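Long-range contacts in fructokinase (Silicibacter sp., PDB 3C8U), which probably catalyses the ATP-dependent phosphorylation of a sugar such as fructose: residues A[28-33]-A[189-194]; A[54-59]-A[127-132]; A[101-106]-A[118-123]. All blocks are in the same frame, centred on the assembly; numbering follows the deposited sequence. Where two conformers were deposited one is given.

Contact 1: residues A[28-33]-A[189-194]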
loop_
_atom_site.group_PDB
_atom_site.type_symbol
_atom_site.label_atom_id
_atom_site.label_comp_id
_atom_site.label_asym_id
_atom_site.label_seq_id
_atom_site.Cartn_x
_atom_site.Cartn_y
_atom_site.Cartn_z
ATOM N N SER A 28 -2.830 3.763 3.311
ATOM C CA SER A 28 -1.586 3.385 3.975
ATOM C C SER A 28 -1.888 2.573 5.217
ATOM O O SER A 28 -2.680 2.968 6.082
ATOM C CB SER A 28 -0.746 4.603 4.351
ATOM O OG SER A 28 0.637 4.294 4.456
ATOM N N GLY A 29 -1.269 1.402 5.248
ATOM C CA GLY A 29 -1.310 0.520 6.406
ATOM C C GLY A 29 0.059 0.122 6.913
ATOM O O GLY A 29 1.062 0.809 6.724
ATOM N N ALA A 30 0.053 -0.982 7.629
ATOM C CA ALA A 30 1.252 -1.647 8.101
ATOM C C ALA A 30 1.128 -3.134 7.760
ATOM O O ALA A 30 0.030 -3.608 7.441
ATOM C CB ALA A 30 1.447 -1.424 9.616
ATOM N N PRO A 31 2.257 -3.863 7.775
ATOM C CA PRO A 31 2.194 -5.306 7.629
ATOM C C PRO A 31 1.216 -5.902 8.628
ATOM O O PRO A 31 1.258 -5.616 9.830
ATOM C CB PRO A 31 3.636 -5.760 7.917
ATOM C CG PRO A 31 4.480 -4.548 7.651
ATOM C CD PRO A 31 3.616 -3.396 8.098
ATOM N N GLY A 32 0.330 -6.714 8.073
ATOM C CA GLY A 32 -0.711 -7.396 8.827
ATOM C C GLY A 32 -1.985 -6.603 8.959
ATOM O O GLY A 32 -2.908 -7.018 9.644
ATOM N N SER A 33 -2.034 -5.440 8.325
ATOM C CA SER A 33 -3.190 -4.534 8.527
ATOM C C SER A 33 -4.429 -4.985 7.743
ATOM O O SER A 33 -5.541 -4.519 7.986
ATOM C CB SER A 33 -2.857 -3.093 8.170
ATOM O OG SER A 33 -2.587 -2.955 6.784
ATOM N N ALA A 189 8.996 -4.968 13.094
ATOM C CA ALA A 189 9.968 -3.875 13.163
ATOM C C ALA A 189 9.523 -2.789 12.185
ATOM O O ALA A 189 9.613 -1.585 12.454
ATOM C CB ALA A 189 11.407 -4.358 12.825
ATOM N N ASN A 190 9.006 -3.242 11.056
ATOM C CA ASN A 190 8.524 -2.309 10.000
ATOM C C ASN A 190 7.276 -1.581 10.481
ATOM O O ASN A 190 7.103 -0.383 10.295
ATOM C CB ASN A 190 8.244 -3.058 8.688
ATOM C CG ASN A 190 9.529 -3.583 8.030
ATOM O OD1 ASN A 190 10.633 -3.098 8.304
ATOM N ND2 ASN A 190 9.388 -4.632 7.238
ATOM N N ALA A 191 6.409 -2.355 11.124
ATOM C CA ALA A 191 5.145 -1.814 11.662
ATOM C C ALA A 191 5.486 -0.712 12.639
ATOM O O ALA A 191 4.869 0.329 12.678
ATOM C CB ALA A 191 4.285 -2.901 12.328
ATOM N N ARG A 192 6.556 -0.956 13.377
ATOM C CA ARG A 192 7.014 -0.057 14.422
ATOM C C ARG A 192 7.610 1.216 13.802
ATOM O O ARG A 192 7.316 2.338 14.244
ATOM C CB ARG A 192 8.030 -0.782 15.333
ATOM C CG ARG A 192 8.097 -0.291 16.759
ATOM C CD ARG A 192 8.482 -1.418 17.776
ATOM N NE ARG A 192 9.492 -2.345 17.273
ATOM C CZ ARG A 192 9.254 -3.628 16.988
ATOM N NH1 ARG A 192 8.038 -4.139 17.168
ATOM N NH2 ARG A 192 10.231 -4.404 16.526
ATOM N N ALA A 193 8.445 1.037 12.773
ATOM C CA ALA A 193 9.069 2.182 12.049
ATOM C C ALA A 193 7.990 3.079 11.443
ATOM O O ALA A 193 8.088 4.321 11.404
ATOM C CB ALA A 193 10.029 1.668 10.909
ATOM N N ILE A 194 6.940 2.412 10.983
ATOM C CA ILE A 194 5.789 3.104 10.380
ATOM C C ILE A 194 5.102 3.964 11.428
ATOM O O ILE A 194 4.833 5.133 11.196
ATOM C CB ILE A 194 4.776 2.113 9.752
ATOM C CG1 ILE A 194 5.321 1.625 8.409
ATOM C CG2 ILE A 194 3.383 2.768 9.569
ATOM C CD1 ILE A 194 4.754 0.275 7.974
#
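Pro31 and Ile194 meet tip to tip where the loop after strand 23-28, which has the sequence and strand-loop-helix form of a P-loop (Walker A motif), runs past helix 186-195. Ile194 CD1 lies 3.8 Å from Pro31 CD and 4.1 Å from Ala30 CB, so one methyl fills the angle between two neighbouring loop residues. Its CG1 stands anti to the carbonyl carbon (chi1 -77°), and CD1, at the end of that branch, makes the closest approach. The branched, wholly apolar isoleucine suits this place, for it reaches across from the helix without bringing a polar group that would need a partner. One turn earlier on the helix, Ala191 has only a methyl, and this small side chain lets the loop come near: Ala30 CB and Ala191 CB stand 4.2 Å apart. Leu161 of helix 158-171 touches both alanines.

The packing is looser at Asn190, still covered by Ala79 and Tyr133: its CB meets Pro31 CG at 4.2 Å, the two side chains crossing at about a right angle, while its ND2 makes a weak hydrogen bond to Asn186 OD1. On the solvent side, Arg192 sets out away from the loop and is exposed, and Gly32 is partly exposed. Gly32 has the positive phi (89°) of a type II turn from Ala30 to Ser33, a conformation glycine adopts easily. That turn gives the loop its own polar hold, separate from the apolar helix contact: Ala30 O accepts both Ser33 N, at 2.9 Å, and Ser33 OG, which lies in the carbonyl plane on a lone pair, at 2.8 Å.

Contact 2: residues A[54-59]-A[127-132]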
loop_
_atom_site.group_PDB
_atom_site.type_symbol
_atom_site.label_atom_id
_atom_site.label_comp_id
_atom_site.label_asym_id
_atom_site.label_seq_id
_atom_site.Cartn_x
_atom_site.Cartn_y
_atom_site.Cartn_z
ATOM N N GLU A 54 -9.813 1.622 -9.222
ATOM C CA GLU A 54 -9.050 0.379 -9.091
ATOM C C GLU A 54 -7.923 0.506 -8.079
ATOM O O GLU A 54 -7.424 1.592 -7.826
ATOM C CB GLU A 54 -8.515 -0.039 -10.456
ATOM C CG GLU A 54 -9.619 -0.542 -11.364
ATOM C CD GLU A 54 -9.171 -0.825 -12.775
ATOM O OE1 GLU A 54 -8.457 -1.823 -12.986
ATOM O OE2 GLU A 54 -9.566 -0.063 -13.679
ATOM N N VAL A 55 -7.533 -0.637 -7.545
ATOM C CA VAL A 55 -6.490 -0.706 -6.523
ATOM C C VAL A 55 -5.145 -1.014 -7.177
ATOM O O VAL A 55 -5.010 -1.982 -7.915
ATOM C CB VAL A 55 -6.822 -1.741 -5.419
ATOM C CG1 VAL A 55 -5.685 -1.768 -4.381
ATOM C CG2 VAL A 55 -8.194 -1.414 -4.746
ATOM N N VAL A 56 -4.164 -0.170 -6.876
ATOM C CA VAL A 56 -2.794 -0.308 -7.392
ATOM C C VAL A 56 -1.857 -0.582 -6.198
ATOM O O VAL A 56 -1.555 0.307 -5.399
ATOM C CB VAL A 56 -2.350 0.945 -8.169
ATOM C CG1 VAL A 56 -0.812 0.831 -8.580
ATOM C CG2 VAL A 56 -3.275 1.205 -9.387
ATOM N N PRO A 57 -1.426 -1.833 -6.022
ATOM C CA PRO A 57 -0.500 -2.041 -4.904
ATOM C C PRO A 57 0.930 -1.603 -5.166
ATOM O O PRO A 57 1.426 -1.672 -6.301
ATOM C CB PRO A 57 -0.521 -3.558 -4.728
ATOM C CG PRO A 57 -1.667 -4.020 -5.483
ATOM C CD PRO A 57 -1.858 -3.110 -6.591
HETATM N N MSE A 58 1.590 -1.193 -4.091
HETATM C CA MSE A 58 3.022 -0.824 -4.138
HETATM C C MSE A 58 3.971 -2.021 -4.095
HETATM O O MSE A 58 5.123 -1.883 -4.394
HETATM C CB MSE A 58 3.394 0.237 -3.083
HETATM C CG MSE A 58 3.633 -0.176 -1.697
HETATM SE SE MSE A 58 4.731 1.159 -0.629
HETATM C CE MSE A 58 6.420 0.756 -1.309
ATOM N N ASP A 59 3.447 -3.200 -3.809
ATOM C CA ASP A 59 4.292 -4.374 -3.536
ATOM C C ASP A 59 5.152 -4.786 -4.730
ATOM O O ASP A 59 6.208 -5.418 -4.584
ATOM C CB ASP A 59 3.445 -5.589 -3.088
ATOM C CG ASP A 59 3.245 -5.644 -1.587
ATOM O OD1 ASP A 59 3.938 -4.908 -0.836
ATOM O OD2 ASP A 59 2.403 -6.455 -1.149
ATOM N N ALA A 127 -7.217 5.963 -8.977
ATOM C CA ALA A 127 -6.325 4.892 -8.544
ATOM C C ALA A 127 -6.167 4.991 -7.039
ATOM O O ALA A 127 -5.777 6.034 -6.488
ATOM C CB ALA A 127 -4.949 4.979 -9.238
ATOM N N ILE A 128 -6.528 3.892 -6.391
ATOM C CA ILE A 128 -6.344 3.736 -4.967
ATOM C C ILE A 128 -5.031 2.994 -4.836
ATOM O O ILE A 128 -4.937 1.818 -5.174
ATOM C CB ILE A 128 -7.444 2.943 -4.279
ATOM C CG1 ILE A 128 -8.796 3.636 -4.462
ATOM C CG2 ILE A 128 -7.092 2.720 -2.783
ATOM C CD1 ILE A 128 -9.904 2.786 -4.005
ATOM N N ILE A 129 -4.031 3.733 -4.373
ATOM C CA ILE A 129 -2.665 3.226 -4.244
ATOM C C ILE A 129 -2.575 2.727 -2.818
ATOM O O ILE A 129 -2.878 3.459 -1.890
ATOM C CB ILE A 129 -1.604 4.330 -4.461
ATOM C CG1 ILE A 129 -1.830 5.111 -5.761
ATOM C CG2 ILE A 129 -0.149 3.749 -4.370
ATOM C CD1 ILE A 129 -1.980 4.275 -6.953
ATOM N N GLU A 130 -2.216 1.456 -2.659
ATOM C CA GLU A 130 -2.156 0.839 -1.354
ATOM C C GLU A 130 -0.754 0.355 -1.049
ATOM O O GLU A 130 -0.077 -0.234 -1.871
ATOM C CB GLU A 130 -3.230 -0.262 -1.172
ATOM C CG GLU A 130 -2.937 -1.556 -1.839
ATOM C CD GLU A 130 -3.909 -2.661 -1.492
ATOM O OE1 GLU A 130 -4.869 -2.417 -0.741
ATOM O OE2 GLU A 130 -3.729 -3.776 -2.028
ATOM N N GLY A 131 -0.317 0.675 0.158
ATOM C CA GLY A 131 1.017 0.234 0.647
ATOM C C GLY A 131 1.289 0.558 2.095
ATOM O O GLY A 131 0.501 1.183 2.767
ATOM N N ASN A 132 2.466 0.184 2.556
ATOM C CA ASN A 132 2.843 0.419 3.942
ATOM C C ASN A 132 3.461 1.794 4.186
ATOM O O ASN A 132 3.468 2.273 5.306
ATOM C CB ASN A 132 3.784 -0.699 4.407
ATOM C CG ASN A 132 3.111 -2.058 4.381
ATOM O OD1 ASN A 132 1.925 -2.181 4.737
ATOM N ND2 ASN A 132 3.834 -3.067 3.965
#
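Glu54 to Pro57 and Ala127 to Glu130 pair as neighbouring parallel strands in the five-stranded sheet of a P-loop kinase-like alpha/beta fold, their short axes 4.6 Å apart and 33° from parallel. Glu54 O receives Ile128 N, Val56 N gives to Ile128 O at 2.7 Å, Val56 O receives Glu130 N, and Met58 N gives to Glu130 O. This last bond carries the pairing one residue beyond Pro57, whose nitrogen has no hydrogen to give.

On the face of Val56 and Ile129 the two side chains lie side by side and point the same way. Ile129 CD1 comes within 3.6 Å of Val56 CB, brought there by the second torsion (chi2 -52°). Leu91 and Leu95 of helix 85-97 cover this face, which suits beta-branched apolar residues.

The other face carries Val55, Ile128, Pro57 and Glu130. CG1 of Val55 packs 3.5 Å from Glu130 CD, against the carboxylate carbon of a buried glutamate. Serines of the P-loop helix 36-48 satisfy this polar end: OE1 is hydrogen-bonded to Ser39 and OE2 to Ser36, two bonds that would steady the carboxylate's rotation. Glutamate thus has the length to reach the helix from a strand lined with apolar neighbours. Beyond Glu130, Asn132 OD1 accepts a hydrogen bond from Lys35 of the Walker A pattern.

Glycine suits position 131 because a CB there would collide with the selenomethionine at position 58: Met58 CG sits 3.5 Å from Gly131 CA, and the selenium atom SE rests 4.0 Å from Asn132 N.

Contact 3: residues A[101-106]-A[118-123]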
loop_
_atom_site.group_PDB
_atom_site.type_symbol
_atom_site.label_atom_id
_atom_site.label_comp_id
_atom_site.label_asym_id
_atom_site.label_seq_id
_atom_site.Cartn_x
_atom_site.Cartn_y
_atom_site.Cartn_z
ATOM N N VAL A 101 -1.160 2.783 -18.140
ATOM C CA VAL A 101 0.083 2.540 -17.411
ATOM C C VAL A 101 0.220 1.115 -16.968
ATOM O O VAL A 101 -0.569 0.598 -16.193
ATOM C CB VAL A 101 0.253 3.485 -16.153
ATOM C CG1 VAL A 101 1.642 3.274 -15.474
ATOM C CG2 VAL A 101 0.109 4.981 -16.526
ATOM N N ILE A 102 1.299 0.510 -17.440
ATOM C CA ILE A 102 1.714 -0.836 -17.069
ATOM C C ILE A 102 2.543 -0.810 -15.791
ATOM O O ILE A 102 3.411 0.068 -15.599
ATOM C CB ILE A 102 2.522 -1.528 -18.206
ATOM C CG1 ILE A 102 1.681 -1.605 -19.498
ATOM C CG2 ILE A 102 3.012 -2.929 -17.759
ATOM C CD1 ILE A 102 0.471 -2.479 -19.381
ATOM N N TYR A 103 2.289 -1.790 -14.913
ATOM C CA TYR A 103 3.041 -1.893 -13.644
ATOM C C TYR A 103 3.185 -3.324 -13.132
ATOM O O TYR A 103 2.484 -4.221 -13.598
ATOM C CB TYR A 103 2.403 -0.949 -12.607
ATOM C CG TYR A 103 1.063 -1.404 -12.066
ATOM C CD1 TYR A 103 -0.113 -1.067 -12.686
ATOM C CD2 TYR A 103 0.992 -2.148 -10.896
ATOM C CE1 TYR A 103 -1.343 -1.501 -12.189
ATOM C CE2 TYR A 103 -0.218 -2.592 -10.409
ATOM C CZ TYR A 103 -1.378 -2.257 -11.041
ATOM O OH TYR A 103 -2.570 -2.701 -10.498
ATOM N N PRO A 104 4.122 -3.559 -12.194
ATOM C CA PRO A 104 4.378 -4.908 -11.708
ATOM C C PRO A 104 3.496 -5.306 -10.566
ATOM O O PRO A 104 2.945 -4.461 -9.878
ATOM C CB PRO A 104 5.823 -4.851 -11.230
ATOM C CG PRO A 104 6.106 -3.378 -10.954
ATOM C CD PRO A 104 5.120 -2.579 -11.714
ATOM N N LEU A 105 3.364 -6.618 -10.436
ATOM C CA LEU A 105 2.606 -7.260 -9.363
ATOM C C LEU A 105 3.543 -8.187 -8.608
ATOM O O LEU A 105 4.313 -8.935 -9.216
ATOM C CB LEU A 105 1.401 -8.051 -9.921
ATOM C CG LEU A 105 0.216 -7.232 -10.473
ATOM C CD1 LEU A 105 -0.943 -8.130 -11.013
ATOM C CD2 LEU A 105 -0.264 -6.248 -9.410
ATOM N N PHE A 106 3.449 -8.152 -7.290
ATOM C CA PHE A 106 4.249 -9.038 -6.437
ATOM C C PHE A 106 3.586 -10.391 -6.301
ATOM O O PHE A 106 2.403 -10.478 -5.990
ATOM C CB PHE A 106 4.472 -8.415 -5.055
ATOM C CG PHE A 106 5.553 -9.074 -4.263
ATOM C CD1 PHE A 106 6.872 -9.017 -4.678
ATOM C CD2 PHE A 106 5.253 -9.768 -3.111
ATOM C CE1 PHE A 106 7.884 -9.635 -3.920
ATOM C CE2 PHE A 106 6.259 -10.394 -2.371
ATOM C CZ PHE A 106 7.565 -10.315 -2.784
ATOM N N ALA A 118 0.251 -5.927 -14.762
ATOM C CA ALA A 118 -1.016 -5.184 -14.604
ATOM C C ALA A 118 -1.023 -3.878 -15.373
ATOM O O ALA A 118 0.017 -3.342 -15.745
ATOM C CB ALA A 118 -1.314 -4.942 -13.103
ATOM N N GLU A 119 -2.219 -3.372 -15.620
ATOM C CA GLU A 119 -2.402 -2.099 -16.331
ATOM C C GLU A 119 -3.543 -1.271 -15.758
ATOM O O GLU A 119 -4.612 -1.792 -15.559
ATOM C CB GLU A 119 -2.730 -2.385 -17.792
ATOM C CG GLU A 119 -2.707 -1.166 -18.689
ATOM C CD GLU A 119 -3.220 -1.458 -20.085
ATOM O OE1 GLU A 119 -4.402 -1.791 -20.223
ATOM O OE2 GLU A 119 -2.442 -1.336 -21.042
ATOM N N VAL A 120 -3.291 0.013 -15.519
ATOM C CA VAL A 120 -4.356 0.978 -15.279
ATOM C C VAL A 120 -4.666 1.591 -16.633
ATOM O O VAL A 120 -3.812 2.162 -17.294
ATOM C CB VAL A 120 -3.933 2.085 -14.319
ATOM C CG1 VAL A 120 -5.081 2.995 -14.046
ATOM C CG2 VAL A 120 -3.381 1.449 -13.027
ATOM N N GLY A 121 -5.926 1.455 -17.018
ATOM C CA GLY A 121 -6.424 1.941 -18.300
ATOM C C GLY A 121 -7.149 3.267 -18.253
ATOM O O GLY A 121 -7.503 3.772 -17.188
ATOM N N PRO A 122 -7.446 3.817 -19.439
ATOM C CA PRO A 122 -8.022 5.153 -19.565
ATOM C C PRO A 122 -9.408 5.299 -18.932
ATOM O O PRO A 122 -9.811 6.397 -18.582
ATOM C CB PRO A 122 -8.038 5.421 -21.077
ATOM C CG PRO A 122 -7.494 4.208 -21.739
ATOM C CD PRO A 122 -7.208 3.141 -20.718
ATOM N N GLU A 123 -10.090 4.182 -18.752
ATOM C CA GLU A 123 -11.436 4.167 -18.131
ATOM C C GLU A 123 -11.379 4.391 -16.611
ATOM O O GLU A 123 -12.353 4.783 -15.970
ATOM C CB GLU A 123 -12.162 2.863 -18.424
ATOM C CG GLU A 123 -11.658 1.678 -17.642
ATOM C CD GLU A 123 -10.432 0.997 -18.219
ATOM O OE1 GLU A 123 -9.830 1.468 -19.239
ATOM O OE2 GLU A 123 -10.080 -0.048 -17.638
#
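The Tyr103 ring takes the Ala118 methyl over one face: CB lies 3.4 Å above the ring plane, offset toward the rim, and 3.7 Å from the ring centroid, a CH-pi contact. At the ring edge, in plane, is Val101 O, while Val120 CG2 approaches obliquely, 3.7 Å from Tyr103 CE1. Tyr103 CG sits between the backbone N and the carbonyl carbon (chi1 72°), and the ring beyond it lies against Ala118. Alanine suits the place, since its single methyl sits close over the ring, and Leu105 touches the same methyl, its CG 3.8 Å from Ala118 CB.

The strands form an antiparallel hairpin. Val101 pairs with Val120 and Tyr103 with Ala118, both hydrogen-bonded pairs joined by two N-H...O bonds each. Between them Ile102 and Glu119 form a non-hydrogen-bonded pair on the other, exposed face. There Ile102 crosses the extended Glu119 chain obliquely, its CD1 3.5 Å from both Glu119 CG and Glu119 OE2; OE2 also has a long, weak ion pair with Arg100.

The sheet face that carries Val101, Tyr103 and Val120 is turned inward, onto Leu91 of helix 85-97 and Val56 of strand 53-57. An alanine in place of Tyr103 would probably leave the Ala118 methyl and Val120 CG2 without their aromatic partner and open a gap beside Leu91 and Val56. The chemistry divides accordingly: the inner face is apolar and aromatic, whereas the outer one mixes Ile102 with Glu119, whose methylenes pack on the isoleucine while its carboxylate can stay near solvent.

Overall arrangement
Contacts 2 and 3 both lie within the loop of chain closed by contact 1. Contact 2, the most central, joins two strands of the parallel sheet by backbone bonds, with mostly apolar side chains and the buried carboxylate of Glu130. Contact 3 also rests on strand bonds, but antiparallel ones in a separate hairpin with one exposed face; its inner face meets contact 2 where Val56 CG2 and Val120 CG2 lie 3.6 Å apart. Contact 1 is buried too, yet its two segments meet by apolar contact, without hydrogen bonds between them. Contacts 1 and 2 touch at the P-loop, where Gly29 N probably donates to Gly131 O; contacts 1 and 3 lie on opposite sides of the chain's centre.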